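Long-range contacts in cellulase (Xanthomonas axonopodis pv. citri, PDB 5HOS), which probably hydrolyses internal beta-1,4-glucosidic bonds of cellulose, as an endo-beta-1,4-glucanase of glycoside hydrolase family 5: residues N49-R53 / G307-S311; L76-L80 / T134-L138; Y224-Q230 / K265-E271; G241-A246 / T279-A283. One frame throughout, in Å; residues are numbered along the deposited sequence.

Contact 1: N49-R53 / G307-S311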
loop_
_atom_site.group_PDB
_atom_site.type_symbol
_atom_site.label_atom_id
_atom_site.label_comp_id
_atom_site.label_asym_id
_atom_site.label_seq_id
_atom_site.Cartn_x
_atom_site.Cartn_y
_atom_site.Cartn_z
ATOM N N ASN A 49 5.174 -6.401 -20.579
ATOM C CA ASN A 49 4.057 -6.346 -21.533
ATOM C C ASN A 49 3.479 -7.688 -21.977
ATOM O O ASN A 49 2.630 -7.717 -22.866
ATOM C CB ASN A 49 4.392 -5.456 -22.744
ATOM C CG ASN A 49 4.640 -4.022 -22.344
ATOM O OD1 ASN A 49 3.949 -3.487 -21.472
ATOM N ND2 ASN A 49 5.626 -3.390 -22.964
ATOM N N ILE A 50 3.910 -8.773 -21.333
ATOM C CA ILE A 50 3.356 -10.115 -21.534
ATOM C C ILE A 50 2.894 -10.663 -20.171
ATOM O O ILE A 50 1.703 -10.927 -19.978
ATOM C CB ILE A 50 4.388 -11.053 -22.202
ATOM C CG1 ILE A 50 4.697 -10.552 -23.622
ATOM C CG2 ILE A 50 3.862 -12.485 -22.258
ATOM C CD1 ILE A 50 5.936 -11.146 -24.260
ATOM N N ASP A 51 3.834 -10.821 -19.236
ATOM C CA ASP A 51 3.526 -11.289 -17.874
ATOM C C ASP A 51 3.080 -10.182 -16.912
ATOM O O ASP A 51 2.293 -10.436 -15.999
ATOM C CB ASP A 51 4.742 -11.993 -17.273
ATOM C CG ASP A 51 5.134 -13.215 -18.051
ATOM O OD1 ASP A 51 4.240 -14.041 -18.314
ATOM O OD2 ASP A 51 6.326 -13.343 -18.393
ATOM N N TYR A 52 3.612 -8.976 -17.099
ATOM C CA TYR A 52 3.286 -7.830 -16.252
ATOM C C TYR A 52 3.457 -6.534 -17.054
ATOM O O TYR A 52 4.028 -6.549 -18.143
ATOM C CB TYR A 52 4.204 -7.826 -15.023
ATOM C CG TYR A 52 5.665 -7.531 -15.324
ATOM C CD1 TYR A 52 6.531 -8.537 -15.738
ATOM C CD2 TYR A 52 6.185 -6.234 -15.172
ATOM C CE1 TYR A 52 7.870 -8.273 -16.004
ATOM C CE2 TYR A 52 7.517 -5.960 -15.448
ATOM C CZ TYR A 52 8.357 -6.974 -15.851
ATOM O OH TYR A 52 9.679 -6.703 -16.114
ATOM N N ARG A 53 2.973 -5.427 -16.493
ATOM C CA ARG A 53 2.986 -4.114 -17.151
ATOM C C ARG A 53 3.179 -3.009 -16.122
ATOM O O ARG A 53 2.874 -3.197 -14.943
ATOM C CB ARG A 53 1.656 -3.862 -17.878
ATOM C CG ARG A 53 0.442 -3.832 -16.950
ATOM C CD ARG A 53 -0.842 -3.397 -17.636
ATOM N NE ARG A 53 -0.888 -1.962 -17.938
ATOM C CZ ARG A 53 -0.632 -1.398 -19.124
ATOM N NH1 ARG A 53 -0.278 -2.124 -20.190
ATOM N NH2 ARG A 53 -0.729 -0.074 -19.249
ATOM N N GLY A 307 -5.891 -0.372 -12.932
ATOM C CA GLY A 307 -4.863 -1.005 -13.750
ATOM C C GLY A 307 -5.537 -1.594 -14.969
ATOM O O GLY A 307 -6.693 -2.025 -14.904
ATOM N N ALA A 308 -4.804 -1.621 -16.074
ATOM C CA ALA A 308 -5.380 -1.935 -17.382
ATOM C C ALA A 308 -5.758 -3.408 -17.598
ATOM O O ALA A 308 -6.533 -3.704 -18.515
ATOM C CB ALA A 308 -4.434 -1.469 -18.488
ATOM N N TRP A 309 -5.226 -4.323 -16.781
ATOM C CA TRP A 309 -5.403 -5.767 -17.019
ATOM C C TRP A 309 -6.381 -6.496 -16.089
ATOM O O TRP A 309 -6.458 -7.726 -16.133
ATOM C CB TRP A 309 -4.032 -6.470 -17.023
ATOM C CG TRP A 309 -3.167 -6.177 -18.246
ATOM C CD1 TRP A 309 -3.495 -5.419 -19.343
ATOM C CD2 TRP A 309 -1.849 -6.684 -18.497
ATOM N NE1 TRP A 309 -2.455 -5.408 -20.240
ATOM C CE2 TRP A 309 -1.435 -6.182 -19.753
ATOM C CE3 TRP A 309 -0.977 -7.510 -17.779
ATOM C CZ2 TRP A 309 -0.178 -6.474 -20.301
ATOM C CZ3 TRP A 309 0.271 -7.810 -18.326
ATOM C CH2 TRP A 309 0.657 -7.291 -19.577
ATOM N N TRP A 310 -7.153 -5.765 -15.279
ATOM C CA TRP A 310 -8.187 -6.398 -14.452
ATOM C C TRP A 310 -9.281 -6.961 -15.354
ATOM O O TRP A 310 -9.623 -6.360 -16.373
ATOM C CB TRP A 310 -8.826 -5.419 -13.447
ATOM C CG TRP A 310 -7.973 -5.093 -12.261
ATOM C CD1 TRP A 310 -7.397 -3.890 -11.976
ATOM C CD2 TRP A 310 -7.616 -5.974 -11.183
ATOM N NE1 TRP A 310 -6.699 -3.964 -10.796
ATOM C CE2 TRP A 310 -6.815 -5.231 -10.287
ATOM C CE3 TRP A 310 -7.892 -7.319 -10.889
ATOM C CZ2 TRP A 310 -6.279 -5.787 -9.117
ATOM C CZ3 TRP A 310 -7.358 -7.873 -9.719
ATOM C CH2 TRP A 310 -6.561 -7.104 -8.850
ATOM N N SER A 311 -9.828 -8.107 -14.961
ATOM C CA SER A 311 -10.941 -8.712 -15.683
ATOM C C SER A 311 -12.215 -7.891 -15.466
ATOM O O SER A 311 -12.304 -7.080 -14.528
ATOM C CB SER A 311 -11.149 -10.163 -15.243
ATOM O OG SER A 311 -11.679 -10.242 -13.931
HETATM O O HOH W 1 -2.109 -0.282 -16.020
#
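The indole of Trp-309 carries the side chain of Arg-53 over one face and meets the backbone of 49-53 along its benzo edge. CD of Arg-53 stands 3.4 Å from the centroid of the Trp-309 five-membered ring, almost on the ring normal, as a CH-pi contact. Near the indole plane, Asn-49 C reaches Trp-309 CH2 at 3.7 Å, with Asp-51 C also at this edge. The guanidinium of Arg-53 has Ala-308 CB over one face, 3.6 Å from NE. Its plane is turned 56° from that of the indole, so the two do not stack: the bend at chi3 (-73°) swings CZ aside after CD has crossed the ring, and only an off-centre cation-pi contact remains, CZ lying 4.9 Å from the centroid of the five-membered ring. At the guanidinium edge, a water accepts from Arg-53 NE at 2.8 Å and also from Ala-308 N, tying the side chain to the type I turn Gly-307 to Trp-310. NH2 forms a salt bridge with Glu-59 of helix 57-65. The contact thus joins, at the surface, the loop between strand 29-34 and helix 57-65 to the loop following strand 298-306, the first and last strands of the barrel.

Contact 2: L76-L80 / T134-L138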
loop_
_atom_site.group_PDB
_atom_site.type_symbol
_atom_site.label_atom_id
_atom_site.label_comp_id
_atom_site.label_asym_id
_atom_site.label_seq_id
_atom_site.Cartn_x
_atom_site.Cartn_y
_atom_site.Cartn_z
ATOM N N LEU A 76 7.355 -6.218 -7.760
ATOM C CA LEU A 76 7.875 -7.470 -7.216
ATOM C C LEU A 76 9.329 -7.329 -6.855
ATOM O O LEU A 76 10.144 -6.992 -7.716
ATOM C CB LEU A 76 7.774 -8.612 -8.228
ATOM C CG LEU A 76 6.589 -9.561 -8.240
ATOM C CD1 LEU A 76 6.987 -10.783 -9.055
ATOM C CD2 LEU A 76 6.132 -9.976 -6.854
ATOM N N TRP A 77 9.664 -7.632 -5.604
ATOM C CA TRP A 77 11.051 -7.592 -5.118
ATOM C C TRP A 77 12.002 -8.295 -6.104
ATOM O O TRP A 77 13.029 -7.746 -6.483
ATOM C CB TRP A 77 11.137 -8.257 -3.736
ATOM C CG TRP A 77 12.446 -8.116 -2.991
ATOM C CD1 TRP A 77 13.644 -7.649 -3.464
ATOM C CD2 TRP A 77 12.687 -8.507 -1.639
ATOM N NE1 TRP A 77 14.601 -7.711 -2.490
ATOM C CE2 TRP A 77 14.044 -8.241 -1.359
ATOM C CE3 TRP A 77 11.883 -9.063 -0.635
ATOM C CZ2 TRP A 77 14.619 -8.494 -0.103
ATOM C CZ3 TRP A 77 12.464 -9.322 0.624
ATOM C CH2 TRP A 77 13.810 -9.042 0.868
ATOM N N GLU A 78 11.629 -9.494 -6.533
ATOM C CA GLU A 78 12.509 -10.322 -7.350
ATOM C C GLU A 78 12.746 -9.762 -8.750
ATOM O O GLU A 78 13.787 -10.044 -9.360
ATOM C CB GLU A 78 11.969 -11.750 -7.450
ATOM C CG GLU A 78 11.918 -12.460 -6.101
ATOM C CD GLU A 78 10.616 -12.277 -5.335
ATOM O OE1 GLU A 78 9.754 -11.452 -5.723
ATOM O OE2 GLU A 78 10.460 -12.974 -4.310
ATOM N N ARG A 79 11.792 -8.989 -9.260
ATOM C CA ARG A 79 11.974 -8.285 -10.532
ATOM C C ARG A 79 12.898 -7.077 -10.375
ATOM O O ARG A 79 13.709 -6.800 -11.247
ATOM C CB ARG A 79 10.630 -7.858 -11.106
ATOM C CG ARG A 79 9.755 -9.046 -11.472
ATOM C CD ARG A 79 8.527 -8.651 -12.262
ATOM N NE ARG A 79 7.863 -9.865 -12.760
ATOM C CZ ARG A 79 6.570 -10.165 -12.667
ATOM N NH1 ARG A 79 5.675 -9.331 -12.135
ATOM N NH2 ARG A 79 6.151 -11.334 -13.164
ATOM N N LEU A 80 12.767 -6.361 -9.268
ATOM C CA LEU A 80 13.622 -5.208 -9.000
ATOM C C LEU A 80 15.036 -5.582 -8.533
ATOM O O LEU A 80 15.989 -4.879 -8.868
ATOM C CB LEU A 80 12.958 -4.276 -7.995
ATOM C CG LEU A 80 13.728 -2.990 -7.656
ATOM C CD1 LEU A 80 13.983 -2.131 -8.886
ATOM C CD2 LEU A 80 12.968 -2.210 -6.609
ATOM N N THR A 134 19.263 -8.993 4.148
ATOM C CA THR A 134 18.803 -9.044 2.768
ATOM C C THR A 134 17.708 -8.003 2.474
ATOM O O THR A 134 17.726 -7.345 1.429
ATOM C CB THR A 134 18.332 -10.465 2.419
ATOM O OG1 THR A 134 19.470 -11.338 2.459
ATOM C CG2 THR A 134 17.699 -10.532 1.035
ATOM N N PHE A 135 16.776 -7.856 3.406
ATOM C CA PHE A 135 15.717 -6.862 3.307
ATOM C C PHE A 135 16.286 -5.450 3.437
ATOM O O PHE A 135 15.915 -4.547 2.661
ATOM C CB PHE A 135 14.649 -7.156 4.371
ATOM C CG PHE A 135 13.410 -6.297 4.278
ATOM C CD1 PHE A 135 12.756 -6.084 3.056
ATOM C CD2 PHE A 135 12.862 -5.746 5.424
ATOM C CE1 PHE A 135 11.607 -5.320 2.987
ATOM C CE2 PHE A 135 11.709 -4.976 5.360
ATOM C CZ PHE A 135 11.087 -4.760 4.142
ATOM N N ASN A 136 17.200 -5.266 4.388
ATOM C CA ASN A 136 17.890 -3.985 4.561
ATOM C C ASN A 136 18.559 -3.503 3.274
ATOM O O ASN A 136 18.500 -2.318 2.948
ATOM C CB ASN A 136 18.972 -4.071 5.642
ATOM C CG ASN A 136 18.417 -4.144 7.053
ATOM O OD1 ASN A 136 17.234 -3.913 7.304
ATOM N ND2 ASN A 136 19.296 -4.463 7.998
ATOM N N ASP A 137 19.204 -4.421 2.555
ATOM C CA ASP A 137 19.936 -4.043 1.350
ATOM C C ASP A 137 19.007 -3.541 0.248
ATOM O O ASP A 137 19.340 -2.578 -0.429
ATOM C CB ASP A 137 20.787 -5.186 0.825
ATOM C CG ASP A 137 21.646 -4.761 -0.326
ATOM O OD1 ASP A 137 22.633 -4.038 -0.083
ATOM O OD2 ASP A 137 21.305 -5.104 -1.479
ATOM N N LEU A 138 17.854 -4.194 0.065
ATOM C CA LEU A 138 16.843 -3.673 -0.875
ATOM C C LEU A 138 16.516 -2.220 -0.560
ATOM O O LEU A 138 16.583 -1.355 -1.438
ATOM C CB LEU A 138 15.546 -4.490 -0.828
ATOM C CG LEU A 138 14.343 -3.927 -1.610
ATOM C CD1 LEU A 138 14.603 -3.924 -3.103
ATOM C CD2 LEU A 138 13.068 -4.690 -1.291
#
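Trp-77 is the centre of this contact, meeting Leu-138, Phe-135 and Thr-134 on one side of helix 132-145. The CH-pi part comes from Leu-138, whose CD2 sits over one face of the indole, 3.5 Å from the centroid of the five-membered ring and 7° off its normal. Leu-138 CD1 also lies near the pyrrole part of the same indole, 3.8 Å from Trp-77 NE1, and meets Leu-80 CD2 at 4.2 Å. Val-114 of strand 109-114 touches both Trp-77 and Leu-138.

The aromatic part is oblique. The six-membered ring of Trp-77 and the ring of Phe-135 lie 5.7 Å apart at their centroids, with planes at 55°, and the touching atoms are Trp-77 CH2 and Phe-135 CD1 at 3.8 Å. With CG of Trp-77 opposite its own backbone N (chi1 -171°), the indole extends across to the longer helix and brings its benzo end against the main chain there. At the indole edge Trp-77 CZ2 lies 3.6 Å from Thr-134 O, while the methyl CG2 of Thr-134 packs on the same carbon at 3.9 Å.

The polar groups are served from just outside. Trp-77 NE1 bonds to OE1 of Gln-81, whose NE2 bonds to Asp-137 OD2, so one amide bridges Trp-77 and Asp-137. All the touching residues are buried. Cohesion across the contact therefore rests on apolar and aromatic packing, with the indole N-H satisfied by Gln-81, whose two bonds would restrain the rotation of its amide.

Contact 3: Y224-Q230 / K265-E271. With SO4 (sulfate ion), chain B.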
loop_
_atom_site.group_PDB
_atom_site.type_symbol
_atom_site.label_atom_id
_atom_site.label_comp_id
_atom_site.label_asym_id
_atom_site.label_seq_id
_atom_site.Cartn_x
_atom_site.Cartn_y
_atom_site.Cartn_z
ATOM N N TYR A 224 6.756 8.869 9.259
ATOM C CA TYR A 224 6.199 7.573 8.874
ATOM C C TYR A 224 4.735 7.486 9.243
ATOM O O TYR A 224 4.213 8.322 9.978
ATOM C CB TYR A 224 6.988 6.445 9.547
ATOM C CG TYR A 224 6.749 6.290 11.040
ATOM C CD1 TYR A 224 7.323 7.167 11.965
ATOM C CD2 TYR A 224 5.952 5.263 11.526
ATOM C CE1 TYR A 224 7.109 7.009 13.333
ATOM C CE2 TYR A 224 5.733 5.099 12.880
ATOM C CZ TYR A 224 6.307 5.976 13.782
ATOM O OH TYR A 224 6.068 5.781 15.121
ATOM N N ALA A 225 4.065 6.476 8.701
ATOM C CA ALA A 225 2.715 6.137 9.110
ATOM C C ALA A 225 2.599 4.630 9.137
ATOM O O ALA A 225 3.358 3.936 8.467
ATOM C CB ALA A 225 1.685 6.734 8.160
ATOM N N ILE A 226 1.660 4.149 9.942
ATOM C CA ILE A 226 1.350 2.730 10.024
ATOM C C ILE A 226 0.381 2.411 8.897
ATOM O O ILE A 226 -0.672 3.034 8.774
ATOM C CB ILE A 226 0.712 2.366 11.383
ATOM C CG1 ILE A 226 1.629 2.776 12.547
ATOM C CG2 ILE A 226 0.373 0.878 11.444
ATOM C CD1 ILE A 226 3.027 2.185 12.498
ATOM N N GLU A 227 0.734 1.421 8.094
ATOM C CA GLU A 227 -0.070 1.012 6.954
ATOM C C GLU A 227 -1.004 -0.087 7.399
ATOM O O GLU A 227 -0.552 -1.086 7.947
ATOM C CB GLU A 227 0.822 0.501 5.831
ATOM C CG GLU A 227 0.048 -0.128 4.674
ATOM C CD GLU A 227 0.892 -0.441 3.462
ATOM O OE1 GLU A 227 1.922 0.204 3.272
ATOM O OE2 GLU A 227 0.505 -1.333 2.674
ATOM N N ALA A 228 -2.296 0.113 7.160
ATOM C CA ALA A 228 -3.321 -0.886 7.406
ATOM C C ALA A 228 -4.126 -1.130 6.144
ATOM O O ALA A 228 -4.229 -0.259 5.281
ATOM C CB ALA A 228 -4.240 -0.422 8.516
ATOM N N HIS A 229 -4.660 -2.343 6.020
ATOM C CA HIS A 229 -5.554 -2.698 4.928
ATOM C C HIS A 229 -6.913 -3.054 5.516
ATOM O O HIS A 229 -6.995 -3.534 6.645
ATOM C CB HIS A 229 -4.995 -3.888 4.152
ATOM C CG HIS A 229 -3.709 -3.602 3.438
ATOM N ND1 HIS A 229 -3.121 -4.514 2.594
ATOM C CD2 HIS A 229 -2.882 -2.528 3.458
ATOM C CE1 HIS A 229 -2.002 -4.010 2.111
ATOM N NE2 HIS A 229 -1.834 -2.803 2.619
ATOM N N GLN A 230 -7.985 -2.818 4.764
ATOM C CA GLN A 230 -9.322 -3.144 5.268
ATOM C C GLN A 230 -10.307 -3.400 4.156
ATOM O O GLN A 230 -10.540 -2.525 3.320
ATOM C CB GLN A 230 -9.870 -2.034 6.181
ATOM C CG GLN A 230 -11.098 -2.464 6.985
ATOM C CD GLN A 230 -10.814 -3.676 7.851
ATOM O OE1 GLN A 230 -9.986 -3.610 8.752
ATOM N NE2 GLN A 230 -11.479 -4.795 7.569
ATOM N N LYS A 265 0.639 7.758 16.788
ATOM C CA LYS A 265 1.016 7.347 15.448
ATOM C C LYS A 265 -0.057 7.756 14.443
ATOM O O LYS A 265 -1.174 8.138 14.818
ATOM C CB LYS A 265 1.257 5.843 15.426
ATOM C CG LYS A 265 2.613 5.462 16.019
ATOM C CD LYS A 265 2.655 3.996 16.370
ATOM C CE LYS A 265 4.066 3.475 16.598
ATOM N NZ LYS A 265 4.946 4.318 17.441
ATOM N N ARG A 266 0.316 7.718 13.167
ATOM C CA ARG A 266 -0.583 8.066 12.078
ATOM C C ARG A 266 -0.814 6.819 11.247
ATOM O O ARG A 266 0.014 5.916 11.257
ATOM C CB ARG A 266 0.021 9.157 11.215
ATOM C CG ARG A 266 0.388 10.420 11.986
ATOM C CD ARG A 266 0.870 11.481 11.028
ATOM N NE ARG A 266 2.131 11.095 10.387
ATOM C CZ ARG A 266 2.587 11.571 9.224
ATOM N NH1 ARG A 266 1.901 12.469 8.514
ATOM N NH2 ARG A 266 3.757 11.140 8.756
ATOM N N GLY A 267 -1.931 6.803 10.529
ATOM C CA GLY A 267 -2.367 5.655 9.733
ATOM C C GLY A 267 -2.529 5.981 8.252
ATOM O O GLY A 267 -2.913 7.102 7.876
ATOM N N PHE A 268 -2.230 4.993 7.413
ATOM C CA PHE A 268 -2.470 5.064 5.963
ATOM C C PHE A 268 -3.218 3.800 5.572
ATOM O O PHE A 268 -2.687 2.691 5.742
ATOM C CB PHE A 268 -1.152 5.163 5.188
ATOM C CG PHE A 268 -1.305 5.682 3.771
ATOM C CD1 PHE A 268 -1.939 4.933 2.792
ATOM C CD2 PHE A 268 -0.765 6.908 3.409
ATOM C CE1 PHE A 268 -2.057 5.413 1.491
ATOM C CE2 PHE A 268 -0.882 7.395 2.114
ATOM C CZ PHE A 268 -1.535 6.649 1.156
ATOM N N LEU A 269 -4.431 3.961 5.047
ATOM C CA LEU A 269 -5.234 2.826 4.615
ATOM C C LEU A 269 -4.857 2.510 3.159
ATOM O O LEU A 269 -5.500 2.968 2.222
ATOM C CB LEU A 269 -6.731 3.113 4.793
ATOM C CG LEU A 269 -7.662 1.897 4.719
ATOM C CD1 LEU A 269 -7.445 0.954 5.895
ATOM C CD2 LEU A 269 -9.118 2.351 4.669
ATOM N N ALA A 270 -3.781 1.745 2.990
ATOM C CA ALA A 270 -3.149 1.573 1.678
ATOM C C ALA A 270 -3.900 0.626 0.741
ATOM O O ALA A 270 -3.638 0.626 -0.462
ATOM C CB ALA A 270 -1.708 1.117 1.825
ATOM N N GLU A 271 -4.781 -0.206 1.297
ATOM C CA GLU A 271 -5.705 -0.996 0.490
ATOM C C GLU A 271 -7.054 -1.014 1.169
ATOM O O GLU A 271 -7.146 -1.264 2.378
ATOM C CB GLU A 271 -5.250 -2.450 0.330
ATOM C CG GLU A 271 -3.988 -2.650 -0.487
ATOM C CD GLU A 271 -3.733 -4.099 -0.863
ATOM O OE1 GLU A 271 -4.661 -4.933 -0.720
ATOM O OE2 GLU A 271 -2.595 -4.404 -1.310
HETATM S S SO4 B . 3.786 13.570 5.426
HETATM O O1 SO4 B . 4.809 12.979 6.327
HETATM O O2 SO4 B . 3.808 15.043 5.572
HETATM O O3 SO4 B . 4.086 13.207 4.031
HETATM O O4 SO4 B . 2.445 13.090 5.814
HETATM O O HOH W 2 3.186 7.182 12.680
#
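Strands 224-230 and 267-271 run parallel, Ile-226 to Ala-228 opposite Gly-267 to Leu-269, their axes 4.5 Å apart at closest approach and crossing at -39°, with Ile-226 N to Arg-266 O (2.7 Å) and Phe-268 N to Ile-226 O (2.8 Å) among the bonds that join them. On the face of Glu-227 and His-229, the imidazole of His-229 lies with one face against Glu-271, whose carboxylate stacks on it with the two planes 19° apart; Glu-271 CG is 3.7 Å from the ring centroid. In the ring plane, His-229 NE2 donates to the anti lone pair of Glu-227 OE2 at 2.8 Å, while ND1 is held by Glu-159. Ala-270 CB packs 3.4 Å from Glu-227 OE2. Arg-72 forms salt bridges with both Glu-227 and Glu-271, and Glu-271 OE1 bonds to the hydroxyl of Tyr-231. At the other end, Lys-265 NZ donates to Tyr-224 OH at 3.0 Å. Arg-266 bends at chi3 (-66°), and NH2 reaches Tyr-224 O from above the carbonyl plane; NH1 and NH2 also grip a sulfate. The pair flanks helix 248-262 in a right-handed beta-alpha-beta crossover of the TIM barrel, and the carboxylate cluster lies towards the C-terminal strand ends, where family 5 glycosidases have their active site.

Contact 4: G241-A246 / T279-A283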
loop_
_atom_site.group_PDB
_atom_site.type_symbol
_atom_site.label_atom_id
_atom_site.label_comp_id
_atom_site.label_asym_id
_atom_site.label_seq_id
_atom_site.Cartn_x
_atom_site.Cartn_y
_atom_site.Cartn_z
ATOM N N GLY A 241 -17.438 -9.099 -3.460
ATOM C CA GLY A 241 -17.826 -7.703 -3.716
ATOM C C GLY A 241 -18.917 -7.133 -2.811
ATOM O O GLY A 241 -19.167 -5.928 -2.833
ATOM N N GLY A 242 -19.575 -7.980 -2.017
ATOM C CA GLY A 242 -20.591 -7.519 -1.071
ATOM C C GLY A 242 -20.006 -6.970 0.220
ATOM O O GLY A 242 -18.897 -7.328 0.607
ATOM N N CYS A 243 -20.767 -6.105 0.891
ATOM C CA CYS A 243 -20.362 -5.552 2.191
ATOM C C CYS A 243 -21.334 -5.996 3.274
ATOM O O CYS A 243 -22.533 -6.099 3.037
ATOM C CB CYS A 243 -20.295 -4.029 2.133
ATOM S SG CYS A 243 -19.136 -3.443 0.875
ATOM N N VAL A 244 -20.800 -6.232 4.468
ATOM C CA VAL A 244 -21.578 -6.802 5.577
ATOM C C VAL A 244 -22.704 -5.858 6.027
ATOM O O VAL A 244 -23.811 -6.311 6.299
ATOM C CB VAL A 244 -20.655 -7.159 6.779
ATOM C CG1 VAL A 244 -21.463 -7.579 8.008
ATOM C CG2 VAL A 244 -19.666 -8.258 6.391
ATOM N N SER A 245 -22.405 -4.560 6.103
ATOM C CA SER A 245 -23.352 -3.553 6.568
ATOM C C SER A 245 -22.966 -2.171 6.076
ATOM O O SER A 245 -21.855 -1.959 5.575
ATOM C CB SER A 245 -23.415 -3.531 8.105
ATOM O OG SER A 245 -22.460 -2.641 8.674
ATOM N N ALA A 246 -23.885 -1.228 6.279
ATOM C CA ALA A 246 -23.686 0.175 5.913
ATOM C C ALA A 246 -22.677 0.897 6.796
ATOM O O ALA A 246 -22.269 2.010 6.465
ATOM C CB ALA A 246 -25.019 0.916 5.949
ATOM N N THR A 279 -25.527 -1.103 -0.187
ATOM C CA THR A 279 -24.926 -1.206 1.149
ATOM C C THR A 279 -23.443 -0.838 1.138
ATOM O O THR A 279 -22.988 -0.088 2.001
ATOM C CB THR A 279 -25.129 -2.614 1.749
ATOM O OG1 THR A 279 -26.518 -2.904 1.764
ATOM C CG2 THR A 279 -24.586 -2.696 3.181
ATOM N N CYS A 280 -22.700 -1.352 0.157
ATOM C CA CYS A 280 -21.286 -0.992 0.003
ATOM C C CYS A 280 -21.089 0.517 -0.166
ATOM O O CYS A 280 -20.165 1.096 0.417
ATOM C CB CYS A 280 -20.650 -1.740 -1.175
ATOM S SG CYS A 280 -20.241 -3.478 -0.861
ATOM N N ASN A 281 -21.962 1.155 -0.946
ATOM C CA ASN A 281 -21.871 2.601 -1.155
ATOM C C ASN A 281 -22.014 3.394 0.143
ATOM O O ASN A 281 -21.252 4.329 0.384
ATOM C CB ASN A 281 -22.883 3.066 -2.207
ATOM C CG ASN A 281 -22.540 2.568 -3.610
ATOM O OD1 ASN A 281 -21.422 2.113 -3.872
ATOM N ND2 ASN A 281 -23.508 2.653 -4.519
ATOM N N LEU A 282 -22.972 3.005 0.986
ATOM C CA LEU A 282 -23.119 3.614 2.315
ATOM C C LEU A 282 -21.890 3.377 3.186
ATOM O O LEU A 282 -21.393 4.309 3.824
ATOM C CB LEU A 282 -24.359 3.079 3.036
ATOM C CG LEU A 282 -25.707 3.529 2.461
ATOM C CD1 LEU A 282 -26.841 2.684 3.023
ATOM C CD2 LEU A 282 -25.955 5.010 2.734
ATOM N N ALA A 283 -21.411 2.134 3.202
ATOM C CA ALA A 283 -20.205 1.762 3.973
ATOM C C ALA A 283 -18.963 2.525 3.523
ATOM O O ALA A 283 -18.202 3.035 4.355
ATOM C CB ALA A 283 -19.958 0.263 3.885
#
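A disulfide between Cys-243 and Cys-280 is the covalent tie of this contact, SG to SG at 2.1 Å. Its chi3 of 104° gives a right-handed bridge. In both cysteines SG lies opposite the carbonyl carbon and beside the backbone N (chi1 -59° and -77°), and the S-S bond spans the gap between Cys-243 CA and Cys-280 CA, 5.1 Å apart. Gly-241 O comes within 3.3 Å of Cys-280 SG.

Most other contacts are apolar or between methyl groups and backbone. Thr-279 turns its CG2 methyl, rather than its hydroxyl, to the chain opposite, with Ser-245 C at 3.4 Å. Ala-283 CB sits at the same distance, 3.4 Å, from Ser-245 O. Ala-246 CB packs alongside Leu-282 CB at 3.7 Å.

A CA-H...O contact adds to these: Ala-283 CA approaches Ala-246 O at 3.2 Å. The nearby Ala-283 N is instead bonded along its helix to Thr-279 O. The hydroxyl of Ser-245 turns to its own loop, bonding to Thr-247 N.

Leu-232 and Thr-274 lie beside the disulfide. The contact thus pins the loop between strand 224-231 and helix 248-262 to the first turns of helix 278-293, the helix that follows the adjacent barrel strand 267-273.

Contact 3 lies nearest the centre of the chain and is the one built on strand pairing, with buried charges on the barrel strands. Contact 2 is buried too, but between the short helix after strand 70-75 and helix 132-145, without polar bonds between its segments. Contact 1 joins two loops at the surface through an arginine side chain lying over an indole, with a bridging water, whereas the partly buried contact 4 ties a loop to a helix by a disulfide. Contacts 3 and 4 alternate along the chain and share neighbouring elements, since helix 278-293 follows strand 267-273. Contact 1 closes a loop containing all the others and touches contact 2, where Tyr-52 CD1 packs 3.5 Å from Arg-79 CZ.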